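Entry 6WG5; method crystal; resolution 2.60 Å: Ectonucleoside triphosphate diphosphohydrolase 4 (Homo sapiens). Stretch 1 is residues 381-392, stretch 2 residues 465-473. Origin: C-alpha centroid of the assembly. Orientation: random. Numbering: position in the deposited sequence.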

# COMPACT_ATOMS: atom_id res chain seq x y z
N PHE A 381 -12.65 -1.07 4.57
CA PHE A 381 -11.23 -0.79 4.43
C PHE A 381 -10.42 -1.93 5.01
O PHE A 381 -10.85 -2.60 5.95
N TYR A 382 -9.24 -2.15 4.44
CA TYR A 382 -8.22 -3.00 5.02
C TYR A 382 -7.11 -2.13 5.60
O TYR A 382 -6.73 -1.12 5.01
N GLY A 383 -6.61 -2.53 6.77
CA GLY A 383 -5.52 -1.83 7.43
C GLY A 383 -4.27 -2.69 7.45
O GLY A 383 -4.30 -3.83 7.91
N PHE A 384 -3.18 -2.13 6.93
CA PHE A 384 -1.92 -2.85 6.79
C PHE A 384 -0.84 -2.21 7.65
O PHE A 384 -1.01 -1.12 8.20
N SER A 385 0.28 -2.93 7.78
CA SER A 385 1.46 -2.47 8.51
C SER A 385 1.07 -2.15 9.94
O SER A 385 0.52 -3.04 10.62
N GLU A 386 1.31 -0.94 10.45
CA GLU A 386 1.08 -0.65 11.86
C GLU A 386 -0.37 -0.92 12.27
O GLU A 386 -0.62 -1.27 13.43
N PHE A 387 -1.32 -0.76 11.36
CA PHE A 387 -2.71 -1.07 11.69
C PHE A 387 -2.86 -2.51 12.15
O PHE A 387 -3.72 -2.81 12.99
N TYR A 388 -2.03 -3.42 11.63
CA TYR A 388 -2.04 -4.80 12.08
C TYR A 388 -1.09 -5.03 13.26
O TYR A 388 -1.46 -5.71 14.22
N TYR A 389 0.12 -4.47 13.19
CA TYR A 389 1.08 -4.67 14.27
C TYR A 389 0.57 -4.10 15.58
O TYR A 389 0.81 -4.67 16.65
N CYS A 390 -0.14 -2.97 15.53
CA CYS A 390 -0.62 -2.32 16.74
C CYS A 390 -1.87 -2.98 17.31
O CYS A 390 -2.22 -2.71 18.46
N THR A 391 -2.55 -3.83 16.54
CA THR A 391 -3.70 -4.57 17.05
C THR A 391 -3.37 -6.01 17.41
O THR A 391 -4.04 -6.59 18.27
N GLU A 392 -2.36 -6.61 16.78
CA GLU A 392 -2.08 -8.03 16.92
C GLU A 392 -0.82 -8.35 17.71
O GLU A 392 -0.84 -9.26 18.54
N SER A 465 -16.27 -1.57 9.73
CA SER A 465 -15.87 -2.17 8.46
C SER A 465 -14.37 -2.06 8.19
O SER A 465 -13.95 -2.14 7.03
N LEU A 466 -13.56 -1.89 9.22
CA LEU A 466 -12.11 -1.93 9.09
C LEU A 466 -11.61 -3.31 9.48
O LEU A 466 -11.98 -3.83 10.54
N LYS A 467 -10.77 -3.90 8.64
CA LYS A 467 -10.10 -5.15 8.96
C LYS A 467 -8.60 -4.93 8.85
O LYS A 467 -8.09 -4.64 7.76
N THR A 468 -7.90 -5.06 9.97
CA THR A 468 -6.45 -5.01 9.95
C THR A 468 -5.92 -6.39 9.59
O THR A 468 -6.47 -7.41 9.99
N ALA A 469 -4.85 -6.41 8.80
CA ALA A 469 -4.35 -7.67 8.27
C ALA A 469 -2.94 -7.46 7.75
O ALA A 469 -2.52 -6.34 7.44
N LEU A 470 -2.21 -8.57 7.66
CA LEU A 470 -0.89 -8.59 7.05
C LEU A 470 -0.91 -9.08 5.62
O LEU A 470 -0.08 -8.66 4.81
N GLN A 471 -1.87 -9.95 5.28
CA GLN A 471 -1.99 -10.49 3.94
C GLN A 471 -3.46 -10.77 3.66
O GLN A 471 -4.30 -10.71 4.56
N VAL A 472 -3.75 -11.08 2.40
CA VAL A 472 -5.11 -11.36 1.95
C VAL A 472 -5.11 -12.73 1.30
O VAL A 472 -4.27 -13.02 0.44
N TYR A 473 -6.06 -13.58 1.71
CA TYR A 473 -6.10 -14.96 1.25
C TYR A 473 -4.73 -15.61 1.39
O TYR A 473 -4.26 -16.35 0.52

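How does the start of stretch 2 settle against strand 381-385? The two strands run parallel, and the first link is made by backbone: Phe381 N donates to Ser465 O at 3.0 Å, while the Ser465 side chain (chi1 m) points sideways and takes little part. Leu466 follows, paired with Phe381, and the two side chains leave the sheet on the same face. The end of the Leu466 side chain (chi1 t, chi2 p) comes nearer stretch 1, so that its CD1 lies 4.0 Å from Phe381 CB and 3.8 Å from Gly383 N. The Phe381 ring (chi1 m) leads away from this contact, which leaves its CB to meet the leucine.

What does Lys467 do on the other face of the sheet? Its backbone ties the strands together, with Lys467 N donating to Phe381 O at 3.0 Å and Lys467 O accepting from Gly383 N at 2.8 Å. Its side chain, t at chi1 and chi2, m at chi3 and t at chi4, extends beside that of Tyr382 (chi1 m), its bridge partner. Lys467 NZ comes within 3.7 Å of Tyr382 OH, and a water joins the two groups: it is 3.2 Å from Tyr382 OH and accepts a weak hydrogen bond from Lys467 NZ at 3.5 Å. The long aliphatic part of the lysine thus accompanies the tyrosine ring while its charged end reaches the same water as the phenol.

Why can Thr468 pack so closely beneath the helix? It returns to the face of Leu466, opposite Gly383, where no side chain intervenes; a CB on that glycine would clash with Phe387 CB at 2.9 Å. With chi1 p, Thr468 places CG2 3.1 Å from Phe387 O and 4.1 Å from Phe387 CB. Its OG1 lies 3.1 Å from Thr391 OG1 (chi1 p), bringing two hydroxyls together at the helix, and Thr468 OG1 is also hydrogen-bonded elsewhere in the structure.

How do the residues after Thr468 meet the aromatic side chains? Ala469 N donates to Gly383 O at 2.8 Å, and although its CB points away from stretch 1 overall, it still reaches the edge of the Tyr382 ring, 4.4 Å from CD1. Its CA sits 3.4 Å from Tyr388 CD1, and its O is 3.3 Å from Phe384 CD1. Leu470, with chi1 between wells at -145° and chi2 p, brings its end nearer the helix: CB lies over the face of the Tyr388 ring (chi1 t), 4.2 Å from the centroid in a CH-pi contact, while CD1 is 3.8 Å from Tyr388 CD2 and 3.4 Å from Tyr389 CE1 (chi1 m).

Where does the packing finish? Gln471 points away, and Val472 (chi1 t) turns back toward stretch 1. Its CG2 meets two rings, 4.3 Å from Tyr382 CE1 and 4.2 Å from Phe384 CZ (chi1 m), the latter at the ring edge. Tyr473, poorly ordered, makes no contact with stretch 1.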

# COMPACT_ATOMS: atom_id res chain seq x y z
CB PHE A 381 -10.83 0.51 5.15
CG PHE A 381 -11.15 1.76 4.37
CD1 PHE A 381 -10.15 2.44 3.69
CD2 PHE A 381 -12.44 2.25 4.33
CE1 PHE A 381 -10.44 3.59 2.98
CE2 PHE A 381 -12.73 3.41 3.62
CZ PHE A 381 -11.73 4.08 2.95
CB TYR A 382 -7.62 -3.96 3.98
CG TYR A 382 -8.45 -5.20 3.74
CD1 TYR A 382 -8.01 -6.44 4.19
CD2 TYR A 382 -9.66 -5.14 3.07
CE1 TYR A 382 -8.76 -7.58 3.97
CE2 TYR A 382 -10.41 -6.27 2.85
CZ TYR A 382 -9.96 -7.49 3.30
OH TYR A 382 -10.71 -8.63 3.08
CB PHE A 384 -1.47 -2.89 5.33
CG PHE A 384 -2.40 -3.67 4.44
CD1 PHE A 384 -2.39 -5.05 4.43
CD2 PHE A 384 -3.29 -3.01 3.60
CE1 PHE A 384 -3.24 -5.77 3.61
CE2 PHE A 384 -4.14 -3.72 2.78
CZ PHE A 384 -4.12 -5.10 2.78
CB SER A 385 2.10 -1.32 7.72
OG SER A 385 2.64 -1.79 6.50
CB GLU A 386 1.45 0.80 12.17
CG GLU A 386 2.93 1.09 12.04
CD GLU A 386 3.77 0.30 13.02
OE1 GLU A 386 3.25 -0.04 14.10
OE2 GLU A 386 4.94 0.01 12.70
CB PHE A 387 -3.62 -0.79 10.49
CG PHE A 387 -3.83 0.67 10.23
CD1 PHE A 387 -4.71 1.41 11.01
CD2 PHE A 387 -3.16 1.31 9.19
CE1 PHE A 387 -4.91 2.76 10.77
CE2 PHE A 387 -3.36 2.65 8.95
CZ PHE A 387 -4.23 3.38 9.74
CB TYR A 388 -1.66 -5.73 10.93
CG TYR A 388 -1.72 -7.19 11.28
CD1 TYR A 388 -2.92 -7.87 11.32
CD2 TYR A 388 -0.56 -7.90 11.58
CE1 TYR A 388 -2.98 -9.22 11.65
CE2 TYR A 388 -0.60 -9.24 11.90
CZ TYR A 388 -1.82 -9.90 11.94
OH TYR A 388 -1.87 -11.23 12.26
CB TYR A 389 2.42 -4.03 13.89
CG TYR A 389 3.03 -4.57 12.62
CD1 TYR A 389 2.95 -5.92 12.30
CD2 TYR A 389 3.68 -3.73 11.73
CE1 TYR A 389 3.51 -6.41 11.14
CE2 TYR A 389 4.24 -4.21 10.56
CZ TYR A 389 4.15 -5.56 10.27
OH TYR A 389 4.71 -6.05 9.12
CB CYS A 390 -0.90 -0.84 16.48
SG CYS A 390 0.58 0.16 16.24
CB THR A 391 -4.85 -4.57 16.03
OG1 THR A 391 -4.40 -5.11 14.78
CG2 THR A 391 -5.39 -3.17 15.82
CB GLU A 392 -1.96 -8.68 15.53
CG GLU A 392 -1.65 -10.17 15.57
CD GLU A 392 -2.67 -10.96 16.37
OE1 GLU A 392 -3.83 -10.50 16.47
OE2 GLU A 392 -2.31 -12.03 16.90
CB SER A 465 -16.66 -1.54 7.32
OG SER A 465 -18.05 -1.60 7.58
CB LEU A 466 -11.43 -0.87 9.95
CG LEU A 466 -9.90 -0.97 10.00
CD1 LEU A 466 -9.30 -0.69 8.63
CD2 LEU A 466 -9.30 -0.04 11.05
CB LYS A 467 -10.54 -6.28 8.03
CG LYS A 467 -10.10 -7.65 8.52
CD LYS A 467 -10.01 -8.69 7.41
CE LYS A 467 -11.37 -9.04 6.83
NZ LYS A 467 -11.37 -10.41 6.24
CB THR A 468 -5.91 -4.57 11.31
OG1 THR A 468 -6.16 -5.58 12.29
CG2 THR A 468 -6.57 -3.27 11.75
CB ALA A 469 -5.25 -8.19 7.15
CB LEU A 470 0.06 -9.47 7.88
CG LEU A 470 1.52 -9.04 7.99
CD1 LEU A 470 1.66 -7.62 8.55
CD2 LEU A 470 2.27 -10.03 8.87
CB GLN A 471 -1.13 -11.75 3.78
CG GLN A 471 -1.27 -12.76 4.90
CD GLN A 471 -0.21 -13.84 4.83
OE1 GLN A 471 0.87 -13.64 4.27
NE2 GLN A 471 -0.51 -15.00 5.40
CB VAL A 472 -5.62 -10.28 0.97
CG1 VAL A 472 -7.07 -10.55 0.59
CG2 VAL A 472 -5.48 -8.90 1.59
CB TYR A 473 -6.62 -15.05 -0.19
CG TYR A 473 -8.06 -14.60 -0.35
CD1 TYR A 473 -8.96 -14.71 0.70
CD2 TYR A 473 -8.51 -14.05 -1.54
CE1 TYR A 473 -10.27 -14.30 0.57
CE2 TYR A 473 -9.82 -13.63 -1.68
CZ TYR A 473 -10.70 -13.76 -0.63
OH TYR A 473 -12.01 -13.35 -0.75
O HOH W 1 -10.25 -11.81 3.29